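Local coordinates for protein hydrogenase maturation factor (Thermoanaerobacter tengcongensis, PDB 3VTH) that probably uses ATP and carbamoyl phosphate to carbamoylate the C-terminal cysteine of HypE during the maturation of [NiFe]-hydrogenases, at residues 38-43 with 90-96; 208-213 with 317-323; 398-403 with 414-418. All coordinates share one frame; numbering follows the deposited sequence.

Interaction 1. Residues 38-43 with 90-96; sequences LKGIVY and YKDFKIV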
# COMPACT_ATOMS: atom_id res chain seq x y z
N LEU A 38 -19.67 36.73 -10.01
CA LEU A 38 -20.54 36.24 -8.95
C LEU A 38 -20.11 36.82 -7.61
O LEU A 38 -18.94 37.08 -7.37
CB LEU A 38 -20.51 34.71 -8.89
CG LEU A 38 -20.87 34.01 -10.20
CD1 LEU A 38 -20.74 32.49 -10.06
CD2 LEU A 38 -22.28 34.39 -10.69
N LYS A 39 -21.09 37.01 -6.74
CA LYS A 39 -20.85 37.50 -5.39
C LYS A 39 -21.21 36.35 -4.45
O LYS A 39 -21.91 35.42 -4.84
CB LYS A 39 -21.73 38.74 -5.13
CG LYS A 39 -21.29 39.96 -5.93
CD LYS A 39 -22.49 40.76 -6.41
CE LYS A 39 -22.07 42.00 -7.24
NZ LYS A 39 -21.17 41.64 -8.39
N GLY A 40 -20.75 36.41 -3.21
CA GLY A 40 -20.98 35.31 -2.27
C GLY A 40 -19.77 34.99 -1.44
O GLY A 40 -18.92 35.86 -1.21
N ILE A 41 -19.68 33.73 -1.01
CA ILE A 41 -18.66 33.27 -0.08
C ILE A 41 -18.25 31.84 -0.39
O ILE A 41 -19.02 31.06 -0.98
CB ILE A 41 -19.12 33.40 1.42
CG1 ILE A 41 -20.40 32.58 1.68
CG2 ILE A 41 -19.33 34.89 1.80
CD1 ILE A 41 -20.71 32.31 3.13
N VAL A 42 -17.03 31.49 0.00
CA VAL A 42 -16.58 30.10 -0.01
C VAL A 42 -15.79 29.85 1.28
O VAL A 42 -15.09 30.74 1.78
CB VAL A 42 -15.74 29.75 -1.27
CG1 VAL A 42 -14.46 30.60 -1.37
CG2 VAL A 42 -15.38 28.24 -1.32
N TYR A 43 -15.93 28.64 1.82
CA TYR A 43 -15.17 28.24 2.99
C TYR A 43 -15.11 26.72 3.11
O TYR A 43 -15.97 26.01 2.60
CB TYR A 43 -15.72 28.87 4.29
CG TYR A 43 -17.16 28.53 4.64
CD1 TYR A 43 -18.21 29.38 4.28
CD2 TYR A 43 -17.47 27.37 5.37
CE1 TYR A 43 -19.54 29.08 4.63
CE2 TYR A 43 -18.80 27.05 5.70
CZ TYR A 43 -19.82 27.92 5.33
OH TYR A 43 -21.11 27.62 5.65
N TYR A 90 -25.08 39.92 -1.29
CA TYR A 90 -23.65 40.04 -1.09
C TYR A 90 -23.11 41.12 -2.02
O TYR A 90 -23.51 41.19 -3.19
CB TYR A 90 -22.98 38.73 -1.43
CG TYR A 90 -23.16 37.63 -0.42
CD1 TYR A 90 -22.52 37.69 0.81
CD2 TYR A 90 -23.93 36.51 -0.71
CE1 TYR A 90 -22.64 36.64 1.75
CE2 TYR A 90 -24.06 35.45 0.21
CZ TYR A 90 -23.42 35.54 1.45
OH TYR A 90 -23.54 34.52 2.37
N LYS A 91 -22.20 41.94 -1.51
CA LYS A 91 -21.63 43.03 -2.29
C LYS A 91 -20.34 42.62 -3.01
O LYS A 91 -19.87 43.30 -3.92
CB LYS A 91 -21.38 44.27 -1.42
CG LYS A 91 -22.67 44.88 -0.84
CD LYS A 91 -22.72 46.38 -1.06
CE LYS A 91 -24.16 46.90 -0.97
NZ LYS A 91 -24.27 48.35 -1.28
N ASP A 92 -19.78 41.49 -2.60
CA ASP A 92 -18.55 41.02 -3.20
C ASP A 92 -18.46 39.51 -3.08
O ASP A 92 -19.37 38.87 -2.56
CB ASP A 92 -17.33 41.70 -2.54
CG ASP A 92 -17.32 41.55 -1.00
OD1 ASP A 92 -16.57 42.31 -0.34
OD2 ASP A 92 -18.06 40.70 -0.46
N PHE A 93 -17.36 38.94 -3.56
CA PHE A 93 -17.08 37.54 -3.29
C PHE A 93 -15.85 37.40 -2.41
O PHE A 93 -14.85 38.07 -2.65
CB PHE A 93 -16.88 36.74 -4.59
CG PHE A 93 -16.87 35.25 -4.35
CD1 PHE A 93 -15.71 34.60 -4.01
CD2 PHE A 93 -18.06 34.53 -4.42
CE1 PHE A 93 -15.72 33.24 -3.75
CE2 PHE A 93 -18.07 33.15 -4.16
CZ PHE A 93 -16.90 32.53 -3.83
N LYS A 94 -15.93 36.56 -1.38
CA LYS A 94 -14.85 36.43 -0.40
C LYS A 94 -14.63 34.98 0.01
O LYS A 94 -15.59 34.20 0.11
CB LYS A 94 -15.15 37.26 0.86
CG LYS A 94 -15.00 38.78 0.70
CD LYS A 94 -15.36 39.50 2.01
CE LYS A 94 -14.81 40.92 2.06
NZ LYS A 94 -13.31 40.94 2.14
N ILE A 95 -13.37 34.61 0.24
CA ILE A 95 -13.05 33.40 0.99
C ILE A 95 -13.19 33.76 2.47
O ILE A 95 -12.59 34.75 2.92
CB ILE A 95 -11.59 32.90 0.72
CG1 ILE A 95 -11.37 32.67 -0.79
CG2 ILE A 95 -11.29 31.62 1.53
CD1 ILE A 95 -9.89 32.48 -1.19
N VAL A 96 -13.99 32.99 3.21
CA VAL A 96 -14.22 33.27 4.63
C VAL A 96 -13.68 32.17 5.54
O VAL A 96 -13.19 31.14 5.05
CB VAL A 96 -15.72 33.61 4.96
CG1 VAL A 96 -16.20 34.78 4.12
CG2 VAL A 96 -16.62 32.40 4.76
O HOH W 1 -18.84 38.27 0.39
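Two first torsions place aromatic rings on opposite faces of the strand pair at G40: in Y90, CG lies beside the backbone N and anti to the carbonyl carbon (chi1 -74°), whereas in F93 it is anti to the backbone N (chi1 -168°). The Y90 ring thereby comes to rest over G40, whose CA sits 3.8 Å from the ring centroid in a CH-pi contact. Next along the strand, I41 brings its CG2 branch 3.7 Å from Y90 CE1, the two side chains meeting at about a right angle. The F93 ring passes the other side of the same backbone and touches V42, CE1 to CG1 at 3.8 Å, while helix 25-35 supplies V29, F30 and A33 around it. With an alanine at Y90 the cover over G40 and beside I41 CG2 would go, and E52 would probably be left without the hydroxyl that bonds it. Between the rings the backbones pair in parallel: G40 N donates to D92 O at 2.9 Å, nearly straight at 171°, and K94 N returns to G40 O at 3.1 Å. V42 repeats the alternation, its N bonding K94 O and its O receiving V96 N. Strand 93-95 is thus an edge strand that runs parallel to 39-45 and extends the antiparallel ferredoxin-like core, giving the 4-1-3-2-5 strand order of the acylphosphatase fold.

Interaction 2. Residues 208-213 with 317-323; sequences VAKALK and LMEEIDF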
# COMPACT_ATOMS: atom_id res chain seq x y z
N VAL A 208 25.44 16.04 3.41
CA VAL A 208 24.82 14.73 3.17
C VAL A 208 25.47 14.03 1.98
O VAL A 208 25.87 12.87 2.09
CB VAL A 208 23.29 14.85 2.98
CG1 VAL A 208 22.67 13.53 2.49
CG2 VAL A 208 22.66 15.29 4.28
N ALA A 209 25.60 14.76 0.87
CA ALA A 209 26.25 14.24 -0.35
C ALA A 209 27.65 13.72 -0.07
O ALA A 209 28.02 12.64 -0.54
CB ALA A 209 26.27 15.29 -1.44
N LYS A 210 28.43 14.48 0.70
CA LYS A 210 29.79 14.07 1.04
C LYS A 210 29.81 12.78 1.87
O LYS A 210 30.57 11.86 1.56
CB LYS A 210 30.57 15.20 1.72
CG LYS A 210 30.76 16.41 0.80
CD LYS A 210 32.07 17.16 1.02
CE LYS A 210 32.18 18.32 0.02
NZ LYS A 210 33.51 19.00 0.07
N ALA A 211 28.96 12.71 2.89
CA ALA A 211 28.84 11.48 3.68
C ALA A 211 28.50 10.26 2.81
O ALA A 211 29.16 9.21 2.91
CB ALA A 211 27.83 11.65 4.80
N LEU A 212 27.51 10.41 1.93
CA LEU A 212 27.14 9.36 0.99
C LEU A 212 28.29 8.95 0.05
O LEU A 212 28.48 7.77 -0.21
CB LEU A 212 25.91 9.76 0.17
CG LEU A 212 24.57 9.91 0.88
CD1 LEU A 212 23.57 10.58 -0.08
CD2 LEU A 212 24.02 8.54 1.38
N LYS A 213 29.04 9.92 -0.45
CA LYS A 213 30.18 9.63 -1.32
C LYS A 213 31.30 8.91 -0.57
O LYS A 213 32.05 8.12 -1.16
CB LYS A 213 30.73 10.91 -1.94
CG LYS A 213 29.83 11.50 -2.99
CD LYS A 213 30.46 12.75 -3.59
CE LYS A 213 29.37 13.72 -4.02
NZ LYS A 213 29.96 14.87 -4.75
N LEU A 317 19.66 17.00 -3.45
CA LEU A 317 20.69 15.98 -3.25
C LEU A 317 21.17 15.41 -4.59
O LEU A 317 22.37 15.21 -4.78
CB LEU A 317 20.17 14.86 -2.34
CG LEU A 317 21.17 13.74 -1.95
CD1 LEU A 317 22.48 14.33 -1.33
CD2 LEU A 317 20.51 12.72 -1.02
N MET A 318 20.23 15.17 -5.50
CA MET A 318 20.52 14.61 -6.83
C MET A 318 21.46 15.46 -7.69
O MET A 318 22.23 14.92 -8.48
CB MET A 318 19.22 14.30 -7.60
CG MET A 318 18.45 13.07 -7.07
SD MET A 318 19.48 11.59 -7.17
CE MET A 318 18.38 10.33 -6.54
N GLU A 319 21.42 16.78 -7.54
CA GLU A 319 22.42 17.62 -8.21
C GLU A 319 23.83 17.48 -7.60
O GLU A 319 24.83 17.86 -8.23
CB GLU A 319 21.98 19.10 -8.36
CG GLU A 319 20.85 19.54 -7.45
CD GLU A 319 20.20 20.88 -7.83
OE1 GLU A 319 18.95 20.94 -7.89
OE2 GLU A 319 20.93 21.86 -8.06
N GLU A 320 23.93 16.92 -6.39
CA GLU A 320 25.23 16.79 -5.71
C GLU A 320 25.89 15.42 -5.86
O GLU A 320 27.11 15.32 -5.78
CB GLU A 320 25.14 17.16 -4.22
CG GLU A 320 24.67 18.59 -3.91
CD GLU A 320 25.50 19.68 -4.59
OE1 GLU A 320 26.74 19.57 -4.64
OE2 GLU A 320 24.89 20.66 -5.07
N ILE A 321 25.08 14.38 -6.09
CA ILE A 321 25.60 13.02 -6.25
C ILE A 321 25.43 12.49 -7.69
O ILE A 321 24.57 12.98 -8.42
CB ILE A 321 24.94 12.05 -5.23
CG1 ILE A 321 23.42 11.98 -5.44
CG2 ILE A 321 25.25 12.47 -3.79
CD1 ILE A 321 22.70 10.95 -4.57
N ASP A 322 26.25 11.52 -8.10
CA ASP A 322 26.06 10.86 -9.41
C ASP A 322 25.80 9.34 -9.30
O ASP A 322 26.38 8.54 -10.05
CB ASP A 322 27.23 11.14 -10.36
CG ASP A 322 28.57 10.64 -9.81
OD1 ASP A 322 28.57 9.91 -8.79
OD2 ASP A 322 29.62 10.98 -10.40
N PHE A 323 24.97 8.96 -8.34
CA PHE A 323 24.67 7.55 -8.11
C PHE A 323 23.29 7.44 -7.49
O PHE A 323 22.88 8.34 -6.76
CB PHE A 323 25.74 6.85 -7.22
CG PHE A 323 26.14 7.64 -5.98
CD1 PHE A 323 25.29 7.69 -4.86
CD2 PHE A 323 27.35 8.32 -5.94
CE1 PHE A 323 25.66 8.42 -3.71
CE2 PHE A 323 27.73 9.05 -4.80
CZ PHE A 323 26.88 9.10 -3.69
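The carbonyl oxygen of L317 is held by two backbone amides, E320 N at 2.8 Å and I321 N at 3.1 Å, both from the chain just after it; L317, E320 and I321 face helix 204-213. A209 meets all three: its small CB comes within 3.5 Å of E320 CB and 3.8 Å of I321 CG2, and L317 CD1 also touches it. The contact packs helix 204-213 of the YrdC-like alpha/beta domain against helix 312-320 and the loop that follows it; L212 also touches V218 of strand 218-221, which makes the interface part of the domain's interior. L212 CD1 lies 3.9 Å from L317 CD2. K213 passes F323 with its own CG anti to the carbonyl carbon (chi1 -71°), a course that brings this CG to the edge of the F323 ring, 3.7 Å from CE2. Its ammonium then continues to E320 O, where NZ donates at 3.1 Å from almost straight ahead of the carbonyl. F323 CZ closes the row against L212 CB at 4.0 Å, while R257 binds the carbonyl oxygens of M318 and I321.

Interaction 3. Residues 398-403 with 414-418; sequences VKASIL and CMTKG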
# COMPACT_ATOMS: atom_id res chain seq x y z
N VAL A 398 -23.02 3.23 4.34
CA VAL A 398 -22.97 2.08 5.26
C VAL A 398 -24.10 2.10 6.28
O VAL A 398 -24.61 3.16 6.63
CB VAL A 398 -21.61 1.91 5.98
CG1 VAL A 398 -20.54 1.59 4.98
CG2 VAL A 398 -21.24 3.14 6.82
N LYS A 399 -24.46 0.90 6.74
CA LYS A 399 -25.47 0.70 7.77
C LYS A 399 -25.09 1.44 9.06
O LYS A 399 -25.87 2.22 9.60
CB LYS A 399 -25.62 -0.80 8.03
CG LYS A 399 -27.06 -1.30 8.09
CD LYS A 399 -27.76 -0.97 9.42
CE LYS A 399 -29.16 -1.58 9.48
NZ LYS A 399 -30.11 -0.93 8.53
N ALA A 400 -23.86 1.19 9.53
CA ALA A 400 -23.32 1.82 10.74
C ALA A 400 -21.80 1.80 10.56
O ALA A 400 -21.33 1.13 9.66
CB ALA A 400 -23.74 1.01 11.98
N SER A 401 -21.05 2.52 11.39
CA SER A 401 -19.58 2.50 11.31
C SER A 401 -18.99 1.20 11.86
O SER A 401 -19.31 0.76 12.97
CB SER A 401 -18.94 3.71 11.99
OG SER A 401 -19.04 4.87 11.17
N ILE A 402 -18.11 0.60 11.06
CA ILE A 402 -17.46 -0.65 11.44
C ILE A 402 -15.96 -0.41 11.51
O ILE A 402 -15.41 0.28 10.66
CB ILE A 402 -17.77 -1.77 10.41
CG1 ILE A 402 -19.22 -2.25 10.61
CG2 ILE A 402 -16.77 -2.96 10.53
CD1 ILE A 402 -19.75 -3.12 9.48
N LEU A 403 -15.32 -0.94 12.54
CA LEU A 403 -13.87 -1.03 12.54
C LEU A 403 -13.48 -2.47 12.19
O LEU A 403 -13.89 -3.40 12.87
CB LEU A 403 -13.31 -0.63 13.91
CG LEU A 403 -11.83 -0.95 14.19
CD1 LEU A 403 -10.89 -0.11 13.28
CD2 LEU A 403 -11.53 -0.70 15.66
N CYS A 414 -9.38 -0.91 8.88
CA CYS A 414 -10.28 -0.16 8.01
C CYS A 414 -11.50 0.30 8.82
O CYS A 414 -12.02 -0.47 9.61
CB CYS A 414 -10.70 -1.02 6.81
SG CYS A 414 -11.82 -0.23 5.63
N MET A 415 -11.90 1.56 8.64
CA MET A 415 -13.09 2.13 9.30
C MET A 415 -14.05 2.67 8.27
O MET A 415 -13.66 3.43 7.39
CB MET A 415 -12.72 3.33 10.18
CG MET A 415 -11.75 3.06 11.27
SD MET A 415 -11.18 4.63 11.98
CE MET A 415 -10.05 3.88 13.14
N THR A 416 -15.33 2.32 8.40
CA THR A 416 -16.31 2.78 7.45
C THR A 416 -17.09 3.98 7.99
O THR A 416 -17.30 4.10 9.20
CB THR A 416 -17.33 1.68 7.09
OG1 THR A 416 -17.95 1.20 8.28
CG2 THR A 416 -16.62 0.54 6.37
N LYS A 417 -17.45 4.87 7.07
CA LYS A 417 -18.36 5.97 7.38
C LYS A 417 -18.91 6.52 6.08
O LYS A 417 -18.16 6.67 5.09
CB LYS A 417 -17.66 7.09 8.16
CG LYS A 417 -18.67 7.89 9.02
CD LYS A 417 -17.97 8.85 9.93
CE LYS A 417 -18.94 9.62 10.77
NZ LYS A 417 -18.22 10.82 11.20
N GLY A 418 -20.21 6.82 6.08
CA GLY A 418 -20.88 7.31 4.87
C GLY A 418 -20.66 6.29 3.77
O GLY A 418 -20.86 5.09 3.99
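The contact is built on a short antiparallel hairpin, strands 402-404 and 414-417, in the six-stranded sheet at the start of the Kae1-like domain, and it shows how side chains can take over bonds that backbones usually make. L403 and M415 form a non-hydrogen-bonded pair whose side chains run side by side, with L403 CD1 against M415 CG at 3.9 Å. One step away, T416 N donates to I402 O at 3.0 Å, an ordinary antiparallel backbone bond. The return bond is different. I402 N donates a hydrogen bond to T416 OG1, 2.8 Å away, because the threonine's first torsion (chi1 56°) holds OG1 between its own backbone N and carbonyl carbon, directed across at strand 402-404. The carbonyl displaced from that role is not left idle: T416 O accepts from S401 OG at 2.7 Å, the hydroxyl approaching slightly tilted from the carbonyl plane. The hairpin belongs to the beginning of an RNase H-like sheet of the actin-ATPase type, in which three antiparallel strands are followed by parallel ones; strand 456-460 continues the sheet beyond 402-404, and strand 420-423 lies beyond 414-417. M415 packs against I443, Y446 and K447 of helix 433-449, whereas I402 and C414 meet helix 737-749 on the other face. Beyond the paired strands, V398 folds back over T416, its CG1 3.8 Å from T416 CB, with the two side chains crossing at a slant. There V398 N donates to G418 O at 2.9 Å, from a position above the carbonyl plane, and G418 has a positive phi, a conformation glycine adopts readily, just before strand 420-423. K417 instead sends its ammonium to R451 O.

Overall arrangement
Read from the N terminus, the three contacts follow one another in series, neither nested nor crossed. Interaction 1 closes a loop of 46 residues and brings the end of the acylphosphatase-like domain back beside strand 39-45. After the two zinc-binding fingers, interaction 2 spans a longer excursion of 103 residues, joining an early helix of the YrdC-like domain to one much later in that domain. Interaction 3 closes only the ten residues between two neighbouring strands at the start of the Kae1-like domain. Each lies within one of these domains, and none touches another: nearest atoms are about 32 Å apart for interactions 1 and 2, about 17 Å for 1 and 3 and about 34 Å for 2 and 3.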